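Local coordinates for cellulose 1,4-beta-cellobiosidase (Thermobifida fusca, PDB 4JJJ), which probably releases cellobiose from cellulose chains through its family 48 glycoside hydrolase domain, the part of the larger enzyme present here, at residues Leu59-Gly64 with Phe234-Trp239; Ala225-Val230 with Val329-Ala334. The protein carries 1 engineered substitution. All coordinates share one frame; numbering follows the deposited sequence.

Interaction 1 of 2, residues Leu59-Gly64 with Phe234-Trp239; sequences LEAYYG and FWAHEW. With ZN (zinc ion), chain B; ZN (zinc ion), chain R; EDO (1,2-ethanediol), chain C.
The indole of W239 meets the phenol ring of Y62, with CH2 standing over the centre of one phenol face. The planes are tilted by 38° and the centroids lie 4.2 Å apart, an oblique aromatic pair, with W239 CH2 approaching Y62 CZ to 3.3 Å. The ring end of Y62 comes nearer the neighbouring helix than the direction of its CB would suggest. W239 has CG anti to its own carbonyl carbon (chi1 -60°), which sends the six-membered ring across to the other helix. The same ring also reaches A61: CZ3 lies 3.8 Å from A61 CB, and CE3 is 3.4 Å from A61 O. The polar ends of both aromatics converge on one carboxylate, with E635 accepting hydrogen bonds from Y62 OH and W239 NE1, which ties the pair to helix 620-637. Helices 50-67 and 223-242 belong to the (α/α)6 fold of family 48; here their segments run parallel at 6° and 9.4 Å between axes. At their closest CA atoms two alanine methyls, A61 CB and A236 CB, meet at 4.4 Å. Helix 223-242 also carries a zinc site: H237 NE2 lies 2.2 Å from each of two zinc positions, too close together to be filled at once, and E340 is a further ligand. In the conformer given here, H237 ND1 donates to E238 OE2, a His-carboxylate bond that links the imidazole to the next side chain of its own helix.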
ATOM      1  N   LEU A  59      -9.989   8.848  -9.546  1.00  4.73           N
ATOM      2  CA  LEU A  59     -11.352   9.133  -9.868  1.00  5.51           C
ATOM      3  C   LEU A  59     -11.489  10.504 -10.517  1.00  5.58           C
ATOM      4  O   LEU A  59     -12.219  10.635 -11.521  1.00  6.16           O
ATOM      5  CB  LEU A  59     -12.137   9.144  -8.577  1.00  6.66           C
ATOM      6  CG  LEU A  59     -13.675   9.332  -8.680  1.00  6.62           C
ATOM      7  CD1 LEU A  59     -14.342   8.093  -9.225  1.00  7.01           C
ATOM      8  CD2 LEU A  59     -14.243   9.706  -7.335  1.00  7.63           C
ATOM      9  N   GLU A  60     -10.814  11.497  -9.959  1.00  5.59           N
ATOM     10  CA  GLU A  60     -10.889  12.825 -10.557  1.00  5.86           C
ATOM     11  C   GLU A  60     -10.169  12.951 -11.861  1.00  5.98           C
ATOM     12  O   GLU A  60     -10.573  13.781 -12.677  1.00  7.28           O
ATOM     13  CB  GLU A  60     -10.438  13.898  -9.517  1.00  6.06           C
ATOM     14  CG  GLU A  60     -11.274  13.941  -8.243  1.00  6.68           C
ATOM     15  CD  GLU A  60     -12.702  14.326  -8.368  1.00  7.16           C
ATOM     16  OE1 GLU A  60     -13.291  14.231  -9.499  1.00  6.32           O
ATOM     17  OE2 GLU A  60     -13.253  14.652  -7.294  1.00  7.57           O
ATOM     18  N   ALA A  61      -9.167  12.093 -12.096  1.00  5.60           N
ATOM     19  CA  ALA A  61      -8.503  12.182 -13.408  1.00  5.91           C
ATOM     20  C   ALA A  61      -9.453  11.685 -14.483  1.00  5.51           C
ATOM     21  O   ALA A  61      -9.563  12.243 -15.606  1.00  6.14           O
ATOM     22  CB  ALA A  61      -7.180  11.377 -13.381  1.00  6.20           C
ATOM     23  N   TYR A  62     -10.157  10.585 -14.241  1.00  5.72           N
ATOM     24  CA  TYR A  62     -11.183  10.085 -15.174  1.00  5.85           C
ATOM     25  C   TYR A  62     -12.323  11.084 -15.291  1.00  5.70           C
ATOM     26  O   TYR A  62     -12.844  11.263 -16.383  1.00  6.67           O
ATOM     27  CB  TYR A  62     -11.726   8.715 -14.798  1.00  6.18           C
ATOM     28  CG  TYR A  62     -11.010   7.575 -15.523  1.00  7.00           C
ATOM     29  CD1 TYR A  62     -10.244   6.668 -14.832  1.00  7.93           C
ATOM     30  CD2 TYR A  62     -11.136   7.469 -16.869  1.00  7.56           C
ATOM     31  CE1 TYR A  62      -9.596   5.632 -15.477  1.00  8.05           C
ATOM     32  CE2 TYR A  62     -10.464   6.447 -17.547  1.00  8.32           C
ATOM     33  CZ  TYR A  62      -9.710   5.498 -16.827  1.00  9.15           C
ATOM     34  OH  TYR A  62      -8.951   4.464 -17.433  1.00 10.57           O
ATOM     35  N   TYR A  63     -12.681  11.775 -14.245  1.00  6.65           N
ATOM     36  CA  TYR A  63     -13.627  12.854 -14.371  1.00  6.75           C
ATOM     37  C   TYR A  63     -13.144  13.922 -15.339  1.00  7.41           C
ATOM     38  O   TYR A  63     -13.921  14.396 -16.195  1.00  6.91           O
ATOM     39  CB  TYR A  63     -13.988  13.453 -13.001  1.00  6.57           C
ATOM     40  CG  TYR A  63     -15.131  14.489 -13.098  1.00  6.67           C
ATOM     41  CD1 TYR A  63     -16.437  14.043 -13.258  1.00  7.53           C
ATOM     42  CD2 TYR A  63     -14.839  15.819 -13.157  1.00  7.17           C
ATOM     43  CE1 TYR A  63     -17.466  14.971 -13.346  1.00  7.11           C
ATOM     44  CE2 TYR A  63     -15.851  16.782 -13.251  1.00  7.48           C
ATOM     45  CZ  TYR A  63     -17.138  16.323 -13.354  1.00  7.92           C
ATOM     46  OH  TYR A  63     -18.243  17.214 -13.542  1.00  8.70           O
ATOM     47  N   GLY A  64     -11.894  14.349 -15.241  1.00  6.91           N
ATOM     48  CA  GLY A  64     -11.304  15.199 -16.269  1.00  7.79           C
ATOM     49  C   GLY A  64     -11.348  14.696 -17.652  1.00  9.25           C
ATOM     50  O   GLY A  64     -11.621  15.428 -18.592  1.00 10.12           O
ATOM     51  N   PHE A 234       0.284  10.227 -15.133  1.00  6.28           N
ATOM     52  CA  PHE A 234       0.582   9.864 -16.533  1.00  6.85           C
ATOM     53  C   PHE A 234      -0.682   9.928 -17.372  1.00  6.35           C
ATOM     54  O   PHE A 234      -0.793  10.511 -18.447  1.00  7.24           O
ATOM     55  CB  PHE A 234       1.179   8.473 -16.634  1.00  7.23           C
ATOM     56  CG  PHE A 234       1.218   7.958 -18.007  1.00  6.39           C
ATOM     57  CD1 PHE A 234       2.220   8.314 -18.892  1.00  7.28           C
ATOM     58  CD2 PHE A 234       0.260   7.119 -18.454  1.00  7.89           C
ATOM     59  CE1 PHE A 234       2.250   7.849 -20.194  1.00  7.34           C
ATOM     60  CE2 PHE A 234       0.252   6.627 -19.714  1.00  7.85           C
ATOM     61  CZ  PHE A 234       1.250   7.031 -20.655  1.00  7.77           C
ATOM     62  N   TRP A 235      -1.749   9.349 -16.847  1.00  5.66           N
ATOM     63  CA  TRP A 235      -3.035   9.316 -17.550  1.00  6.03           C
ATOM     64  C   TRP A 235      -3.683  10.673 -17.637  1.00  6.43           C
ATOM     65  O   TRP A 235      -4.175  11.037 -18.724  1.00  6.62           O
ATOM     66  CB  TRP A 235      -3.988   8.290 -16.913  1.00  5.93           C
ATOM     67  CG  TRP A 235      -3.517   6.894 -17.266  1.00  6.53           C
ATOM     68  CD1 TRP A 235      -2.991   5.937 -16.391  1.00  6.26           C
ATOM     69  CD2 TRP A 235      -3.465   6.333 -18.570  1.00  6.62           C
ATOM     70  NE1 TRP A 235      -2.600   4.816 -17.142  1.00  7.17           N
ATOM     71  CE2 TRP A 235      -2.938   5.022 -18.462  1.00  7.10           C
ATOM     72  CE3 TRP A 235      -3.828   6.794 -19.834  1.00  7.00           C
ATOM     73  CZ2 TRP A 235      -2.763   4.177 -19.596  1.00  7.55           C
ATOM     74  CZ3 TRP A 235      -3.635   6.008 -20.915  1.00  7.22           C
ATOM     75  CH2 TRP A 235      -3.059   4.681 -20.797  1.00  7.63           C
ATOM     76  N   ALA A 236      -3.644  11.450 -16.564  1.00  6.82           N
ATOM     77  CA  ALA A 236      -4.194  12.823 -16.624  1.00  7.38           C
ATOM     78  C   ALA A 236      -3.499  13.546 -17.792  1.00  8.14           C
ATOM     79  O   ALA A 236      -4.154  14.250 -18.615  1.00  8.78           O
ATOM     80  CB  ALA A 236      -3.948  13.580 -15.337  1.00  7.59           C
ATOM     81  N   HIS A 237      -2.183  13.385 -17.931  0.50  8.42           N
ATOM     82  CA  HIS A 237      -1.394  14.028 -19.035  0.50  9.17           C
ATOM     83  C   HIS A 237      -1.941  13.598 -20.374  0.50  9.19           C
ATOM     84  O   HIS A 237      -2.180  14.376 -21.328  0.50 10.64           O
ATOM     85  CB  HIS A 237       0.092  13.607 -19.017  0.50  9.07           C
ATOM     86  CG  HIS A 237       0.832  14.045 -20.241  0.50  9.52           C
ATOM     87  ND1 HIS A 237       1.202  13.181 -21.215  0.50 10.62           N
ATOM     88  CD2 HIS A 237       1.162  15.274 -20.677  0.50 10.70           C
ATOM     89  CE1 HIS A 237       1.736  13.852 -22.220  0.50 10.07           C
ATOM     90  NE2 HIS A 237       1.686  15.130 -21.926  0.50 10.34           N
ATOM     91  N   GLU A 238      -2.035  12.315 -20.534  1.00  9.53           N
ATOM     92  CA  GLU A 238      -2.510  11.794 -21.787  1.00 10.39           C
ATOM     93  C   GLU A 238      -3.879  12.360 -22.138  1.00 10.19           C
ATOM     94  O   GLU A 238      -4.121  12.745 -23.295  1.00  9.59           O
ATOM     95  CB  GLU A 238      -2.569  10.284 -21.851  1.00 12.13           C
ATOM     96  CG  GLU A 238      -1.180   9.621 -21.619  1.00 14.17           C
ATOM     97  CD  GLU A 238      -0.202   9.842 -22.763  1.00 18.66           C
ATOM     98  OE1 GLU A 238      -0.446   9.228 -23.844  1.00 22.84           O
ATOM     99  OE2 GLU A 238       0.744  10.637 -22.584  1.00 23.96           O
ATOM    100  N   TRP A 239      -4.804  12.330 -21.177  1.00  8.83           N
ATOM    101  CA  TRP A 239      -6.193  12.703 -21.426  1.00  8.95           C
ATOM    102  C   TRP A 239      -6.347  14.218 -21.586  1.00  9.24           C
ATOM    103  O   TRP A 239      -7.093  14.652 -22.465  1.00 10.64           O
ATOM    104  CB  TRP A 239      -7.086  12.166 -20.296  1.00  8.87           C
ATOM    105  CG  TRP A 239      -7.062  10.675 -20.146  1.00  8.70           C
ATOM    106  CD1 TRP A 239      -6.946   9.742 -21.113  1.00  8.83           C
ATOM    107  CD2 TRP A 239      -7.268   9.950 -18.903  1.00  7.37           C
ATOM    108  NE1 TRP A 239      -7.011   8.500 -20.574  1.00  7.92           N
ATOM    109  CE2 TRP A 239      -7.229   8.594 -19.213  1.00  7.31           C
ATOM    110  CE3 TRP A 239      -7.462  10.342 -17.555  1.00  7.94           C
ATOM    111  CZ2 TRP A 239      -7.312   7.601 -18.231  1.00  7.66           C
ATOM    112  CZ3 TRP A 239      -7.584   9.351 -16.575  1.00  7.61           C
ATOM    113  CH2 TRP A 239      -7.537   8.002 -16.946  1.00  7.74           C
TER
HETATM  114 ZN    ZN B 727       3.642  15.073 -22.861  0.50 56.28          ZN
HETATM  115 ZN    ZN R 717       2.697  16.899 -22.784  0.50 13.49          ZN
HETATM  116  C1  EDO C 738      -2.397   5.212 -25.004  1.00 35.40           C
HETATM  117  O1  EDO C 738      -2.360   5.186 -26.440  1.00 44.53           O
HETATM  118  C2  EDO C 738      -1.541   6.323 -24.455  1.00 36.34           C
HETATM  119  O2  EDO C 738      -2.214   7.601 -24.453  1.00 30.34           O
HETATM  120  O   HOH W   1       2.965  16.419 -24.769  0.50 16.17           O
HETATM  121  O   HOH W   2       4.973  13.294 -23.645  0.50 18.16           O

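Interaction 2 of 2, residues Ala225-Val230 with Val329-Ala334; sequences ADARAV and VLAAYA
Apolar contact between helices 223-242 and 329-337 centres on one methyl group, A331 CB, which points toward the other helix and meets both A227 and V230. V230 uses its CG1 branch, 4.1 Å from A331 CB; that methyl is anti to the backbone N (chi1 174°). A227 adds its own methyl, with its CB 4.4 Å from A331 CB. A227 and V230 are three residues apart, about one helical turn, and together they receive the single alanine methyl. The CA atoms of V230 and A331 are 5.8 Å apart, a close approach allowed by the small side chain of A331.

Contact with the backbone comes from the same methyl: A331 CB is 3.6 Å from A227 O, a van der Waals contact at the main chain.

Polar interactions are made with residues outside the two segments. The CB of R228 is directed away from segment 329-334; its NH1 bonds to S54 of helix 50-67, and its guanidinium makes a cation-pi contact with W420, one of the residues lining a glycan pocket. At the start of helix 329-337, A331 N is hydrogen-bonded by N328 OD1.

The side chain of A227 is about 6 Å from that of N224, the engineered residue at the predicted nucleophile position. This close helix packing through small side chains is part of the (α/α)6 fold.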
ATOM      1  N   ALA A 225       0.953   3.128  -3.062  1.00  5.71           N
ATOM      2  CA  ALA A 225       0.073   4.322  -3.205  1.00  5.41           C
ATOM      3  C   ALA A 225       0.785   5.476  -3.893  1.00  4.83           C
ATOM      4  O   ALA A 225       0.148   6.029  -4.806  1.00  4.30           O
ATOM      5  CB  ALA A 225      -0.502   4.739  -1.849  1.00  5.97           C
ATOM      6  N   ASP A 226       2.013   5.812  -3.514  1.00  5.20           N
ATOM      7  CA  ASP A 226       2.639   6.970  -4.159  1.00  5.04           C
ATOM      8  C   ASP A 226       2.941   6.626  -5.627  1.00  5.20           C
ATOM      9  O   ASP A 226       2.738   7.472  -6.461  1.00  5.69           O
ATOM     10  CB  ASP A 226       3.909   7.450  -3.385  1.00  5.30           C
ATOM     11  CG  ASP A 226       3.591   8.210  -2.161  1.00  5.50           C
ATOM     12  OD1 ASP A 226       2.617   7.911  -1.469  1.00  6.53           O
ATOM     13  OD2 ASP A 226       4.382   9.050  -1.765  1.00  5.80           O
ATOM     14  N   ALA A 227       3.239   5.387  -5.947  1.00  5.21           N
ATOM     15  CA  ALA A 227       3.482   5.012  -7.344  1.00  4.75           C
ATOM     16  C   ALA A 227       2.166   5.101  -8.091  1.00  4.54           C
ATOM     17  O   ALA A 227       2.095   5.504  -9.255  1.00  4.76           O
ATOM     18  CB  ALA A 227       4.063   3.587  -7.450  1.00  4.70           C
ATOM     19  N   ARG A 228       1.061   4.632  -7.489  1.00  3.93           N
ATOM     20  CA  ARG A 228      -0.257   4.782  -8.150  1.00  4.08           C
ATOM     21  C   ARG A 228      -0.578   6.265  -8.445  1.00  4.24           C
ATOM     22  O   ARG A 228      -1.113   6.568  -9.458  1.00  3.80           O
ATOM     23  CB  ARG A 228      -1.358   4.228  -7.247  1.00  3.85           C
ATOM     24  CG  ARG A 228      -2.702   4.130  -7.897  1.00  3.75           C
ATOM     25  CD  ARG A 228      -3.771   3.522  -7.026  1.00  3.91           C
ATOM     26  NE  ARG A 228      -3.471   2.101  -6.622  1.00  3.70           N
ATOM     27  CZ  ARG A 228      -3.095   1.727  -5.382  1.00  4.31           C
ATOM     28  NH1 ARG A 228      -2.934   2.576  -4.392  1.00  4.45           N
ATOM     29  NH2 ARG A 228      -2.930   0.461  -5.146  1.00  4.33           N
ATOM     30  N   ALA A 229      -0.316   7.187  -7.547  1.00  4.70           N
ATOM     31  CA  ALA A 229      -0.531   8.626  -7.736  1.00  4.85           C
ATOM     32  C   ALA A 229       0.262   9.131  -8.969  1.00  4.97           C
ATOM     33  O   ALA A 229      -0.248   9.858  -9.802  1.00  5.20           O
ATOM     34  CB  ALA A 229      -0.129   9.347  -6.518  1.00  5.23           C
ATOM     35  N   VAL A 230       1.488   8.677  -9.160  1.00  5.14           N
ATOM     36  CA  VAL A 230       2.244   8.972 -10.355  1.00  5.25           C
ATOM     37  C   VAL A 230       1.627   8.367 -11.596  1.00  5.02           C
ATOM     38  O   VAL A 230       1.449   9.056 -12.572  1.00  5.62           O
ATOM     39  CB  VAL A 230       3.715   8.457 -10.235  1.00  5.40           C
ATOM     40  CG1 VAL A 230       4.505   8.619 -11.572  1.00  6.48           C
ATOM     41  CG2 VAL A 230       4.456   9.158  -9.081  1.00  5.60           C
ATOM     42  N   VAL A 329       5.018  -0.876 -13.227  1.00  5.14           N
ATOM     43  CA  VAL A 329       5.851  -0.695 -14.400  1.00  5.14           C
ATOM     44  C   VAL A 329       5.346   0.498 -15.231  1.00  5.53           C
ATOM     45  O   VAL A 329       6.119   1.058 -16.049  1.00  5.72           O
ATOM     46  CB  VAL A 329       5.896  -1.959 -15.215  1.00  4.93           C
ATOM     47  CG1 VAL A 329       6.646  -3.024 -14.402  1.00  4.89           C
ATOM     48  CG2 VAL A 329       4.567  -2.403 -15.791  1.00  5.17           C
ATOM     49  N   LEU A 330       4.085   0.860 -15.075  1.00  5.41           N
ATOM     50  CA  LEU A 330       3.541   2.023 -15.791  1.00  6.10           C
ATOM     51  C   LEU A 330       4.068   3.294 -15.193  1.00  5.23           C
ATOM     52  O   LEU A 330       4.575   4.141 -15.948  1.00  6.72           O
ATOM     53  CB  LEU A 330       1.982   1.949 -15.733  1.00  7.18           C
ATOM     54  CG  LEU A 330       1.140   2.929 -16.539  1.00  9.26           C
ATOM     55  CD1 LEU A 330       1.397   4.379 -16.118  1.00  9.22           C
ATOM     56  CD2 LEU A 330       1.396   2.781 -18.044  1.00 10.33           C
ATOM     57  N   ALA A 331       4.055   3.439 -13.899  1.00  5.58           N
ATOM     58  CA  ALA A 331       4.702   4.560 -13.228  1.00  5.30           C
ATOM     59  C   ALA A 331       6.202   4.637 -13.576  1.00  5.71           C
ATOM     60  O   ALA A 331       6.708   5.756 -13.760  1.00  5.35           O
ATOM     61  CB  ALA A 331       4.471   4.523 -11.753  1.00  5.68           C
ATOM     62  N   ALA A 332       6.883   3.486 -13.593  1.00  5.98           N
ATOM     63  CA  ALA A 332       8.335   3.469 -13.897  1.00  6.51           C
ATOM     64  C   ALA A 332       8.627   3.916 -15.330  1.00  6.24           C
ATOM     65  O   ALA A 332       9.557   4.717 -15.569  1.00  6.52           O
ATOM     66  CB  ALA A 332       8.950   2.152 -13.573  1.00  6.11           C
ATOM     67  N   TYR A 333       7.746   3.483 -16.237  1.00  6.29           N
ATOM     68  CA  TYR A 333       7.856   3.910 -17.644  1.00  6.75           C
ATOM     69  C   TYR A 333       7.662   5.405 -17.656  1.00  6.30           C
ATOM     70  O   TYR A 333       8.431   6.127 -18.356  1.00  7.47           O
ATOM     71  CB  TYR A 333       6.712   3.222 -18.436  1.00  7.02           C
ATOM     72  CG  TYR A 333       6.486   3.919 -19.771  1.00  7.07           C
ATOM     73  CD1 TYR A 333       7.347   3.677 -20.790  1.00  8.06           C
ATOM     74  CD2 TYR A 333       5.391   4.676 -19.968  1.00  8.34           C
ATOM     75  CE1 TYR A 333       7.104   4.261 -22.049  1.00  8.64           C
ATOM     76  CE2 TYR A 333       5.203   5.326 -21.170  1.00  8.26           C
ATOM     77  CZ  TYR A 333       6.088   5.092 -22.146  1.00  8.57           C
ATOM     78  OH  TYR A 333       5.861   5.701 -23.413  1.00 12.41           O
ATOM     79  N   ALA A 334       6.631   5.929 -16.998  1.00  5.86           N
ATOM     80  CA  ALA A 334       6.308   7.384 -17.033  1.00  6.59           C
ATOM     81  C   ALA A 334       7.474   8.188 -16.506  1.00  6.77           C
ATOM     82  O   ALA A 334       7.866   9.214 -17.154  1.00  7.52           O
ATOM     83  CB  ALA A 334       5.019   7.732 -16.305  1.00  6.46           C
TER

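In the fold
Helix 223-242 is common to both interactions: its 225-230 part packs on helix 329-337, and its 234-239 part, later in the same helix, packs on helix 50-67. The centres lie 14 Å apart, and along the chain the segments alternate, in the order 59-64, 225-230, 234-239, 329-334. F234 and W235 join the two contacts directly by packing on L330, with F234 also against Y333 and A334. Interaction 2 is nearer the chain centre, at 13 Å against 21 Å. One helix of the (α/α)6 domain thus runs from the engineered N224, at the predicted nucleophile position, to H237 at the zinc site.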